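Local coordinates for protein guanine nucleotide exchange factor SRM1 (Saccharomyces cerevisiae, PDB 3OF7) that promotes the exchange of GDP for GTP on the Ran-type GTPases Gsp1 and Gsp2, binds chromatin and controls RNA metabolism and transport, at residues G173-N178 with F226-G231. Sequence-based numbering, arbitrary orientation.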
# COMPACT_ATOMS: atom_id res chain seq x y z
N GLY A 173 -11.44 -0.14 -13.29
CA GLY A 173 -11.30 -1.53 -12.86
C GLY A 173 -12.60 -2.02 -12.26
O GLY A 173 -13.68 -1.73 -12.81
N THR A 174 -12.52 -2.76 -11.16
CA THR A 174 -13.71 -3.30 -10.49
C THR A 174 -13.39 -3.69 -9.05
O THR A 174 -12.22 -3.67 -8.65
CB THR A 174 -14.30 -4.52 -11.25
OG1 THR A 174 -15.65 -4.77 -10.81
CG2 THR A 174 -13.47 -5.79 -11.02
N PHE A 175 -14.42 -4.02 -8.28
CA PHE A 175 -14.23 -4.66 -6.98
C PHE A 175 -14.70 -6.10 -7.04
O PHE A 175 -15.83 -6.39 -7.48
CB PHE A 175 -14.97 -3.93 -5.86
CG PHE A 175 -14.66 -2.46 -5.78
CD1 PHE A 175 -15.55 -1.52 -6.27
CD2 PHE A 175 -13.46 -2.03 -5.22
CE1 PHE A 175 -15.27 -0.14 -6.20
CE2 PHE A 175 -13.16 -0.66 -5.14
CZ PHE A 175 -14.07 0.29 -5.64
N ARG A 176 -13.84 -7.00 -6.58
CA ARG A 176 -14.24 -8.38 -6.36
C ARG A 176 -14.72 -8.57 -4.93
O ARG A 176 -14.64 -7.68 -4.09
CB ARG A 176 -13.08 -9.34 -6.66
CG ARG A 176 -12.80 -9.52 -8.15
CD ARG A 176 -11.68 -10.53 -8.35
NE ARG A 176 -11.26 -10.60 -9.74
CZ ARG A 176 -11.81 -11.38 -10.67
NH1 ARG A 176 -12.82 -12.19 -10.35
NH2 ARG A 176 -11.35 -11.35 -11.91
N CYS A 177 -15.26 -9.76 -4.67
CA CYS A 177 -15.67 -10.18 -3.35
C CYS A 177 -15.28 -11.66 -3.23
O CYS A 177 -14.67 -12.23 -4.14
CB CYS A 177 -17.18 -9.99 -3.19
SG CYS A 177 -18.13 -10.86 -4.44
N ASN A 178 -15.65 -12.29 -2.12
CA ASN A 178 -15.24 -13.68 -1.83
C ASN A 178 -15.49 -14.66 -2.98
O ASN A 178 -14.72 -15.61 -3.17
CB ASN A 178 -15.92 -14.19 -0.55
CG ASN A 178 -15.51 -13.40 0.69
OD1 ASN A 178 -14.54 -12.65 0.68
ND2 ASN A 178 -16.26 -13.58 1.78
N PHE A 226 -14.69 8.34 3.64
CA PHE A 226 -15.65 7.67 2.78
C PHE A 226 -15.07 6.32 2.38
O PHE A 226 -13.86 6.19 2.23
CB PHE A 226 -15.90 8.49 1.52
CG PHE A 226 -16.40 9.87 1.80
CD1 PHE A 226 -15.52 10.89 2.16
CD2 PHE A 226 -17.77 10.14 1.77
CE1 PHE A 226 -16.00 12.17 2.44
CE2 PHE A 226 -18.25 11.42 2.06
CZ PHE A 226 -17.36 12.43 2.39
N ALA A 227 -15.95 5.34 2.21
CA ALA A 227 -15.51 4.01 1.79
C ALA A 227 -16.32 3.55 0.59
O ALA A 227 -17.49 3.94 0.43
CB ALA A 227 -15.60 3.04 2.96
N TRP A 228 -15.70 2.73 -0.25
CA TRP A 228 -16.29 2.27 -1.50
C TRP A 228 -15.73 0.89 -1.86
O TRP A 228 -14.51 0.69 -1.86
CB TRP A 228 -15.97 3.29 -2.61
CG TRP A 228 -16.48 3.01 -4.02
CD1 TRP A 228 -17.60 2.30 -4.39
CD2 TRP A 228 -15.89 3.50 -5.23
NE1 TRP A 228 -17.72 2.31 -5.77
CE2 TRP A 228 -16.69 3.03 -6.30
CE3 TRP A 228 -14.76 4.27 -5.51
CZ2 TRP A 228 -16.39 3.32 -7.64
CZ3 TRP A 228 -14.46 4.57 -6.84
CH2 TRP A 228 -15.27 4.08 -7.89
N GLY A 229 -16.62 -0.05 -2.16
CA GLY A 229 -16.22 -1.37 -2.66
C GLY A 229 -16.88 -2.51 -1.91
O GLY A 229 -17.99 -2.36 -1.38
N ASN A 230 -16.20 -3.65 -1.85
CA ASN A 230 -16.70 -4.79 -1.09
C ASN A 230 -16.77 -4.48 0.40
O ASN A 230 -15.96 -3.72 0.92
CB ASN A 230 -15.84 -6.04 -1.34
CG ASN A 230 -16.49 -7.32 -0.82
OD1 ASN A 230 -17.70 -7.49 -0.92
ND2 ASN A 230 -15.68 -8.22 -0.27
N GLY A 231 -17.76 -5.06 1.09
CA GLY A 231 -17.99 -4.76 2.49
C GLY A 231 -18.20 -5.97 3.38
O GLY A 231 -18.65 -5.83 4.52
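Phe-175 and Trp-228 meet in an edge-to-face aromatic contact between the third and fourth RCC1 repeats, where strand 169-177 of one sheet packs on the end of strand 225-229 of the next. The edge of the Phe-175 ring, led by CE1, points at one face of the indole. Phe-175 CE1 lies 3.5 Å from Trp-228 CE2, and the planes of the phenyl and the five-membered ring are turned by 70°. With CG anti to the backbone N (chi1 179°), the Trp-228 side chain starts out beside its carbonyl carbon, and the indole ends with one face toward Phe-175. Met-159 touches both aromatic side chains, and Phe-184 adds a further edge-to-face pair with Trp-228. Gly-229 lies over a face of the phenyl ring: its CA is 3.6 Å from the Phe-175 ring centroid, a CH-pi contact close to the ring normal. A CB on Gly-229 would clash with Phe-175 CD2 and be jammed against Trp-228 O. An alanine in place of Trp-228 would probably leave the Phe-175 edge without its aromatic face and open a gap between the two repeats. Further along, Asn-230 CB packs 3.4 Å from Arg-176 O, and its amide lies beside Cys-177 CB. Asn-230 ND2 hydrogen-bonds to Gln-232 OE1, which also accepts from Asn-178 N, and OD1 accepts from Arg-245 NH2. Aromatic and glycine packing of this kind, between consecutive antiparallel sheets, fits the blade-to-blade interfaces of the seven-bladed RCC1-type beta-propeller.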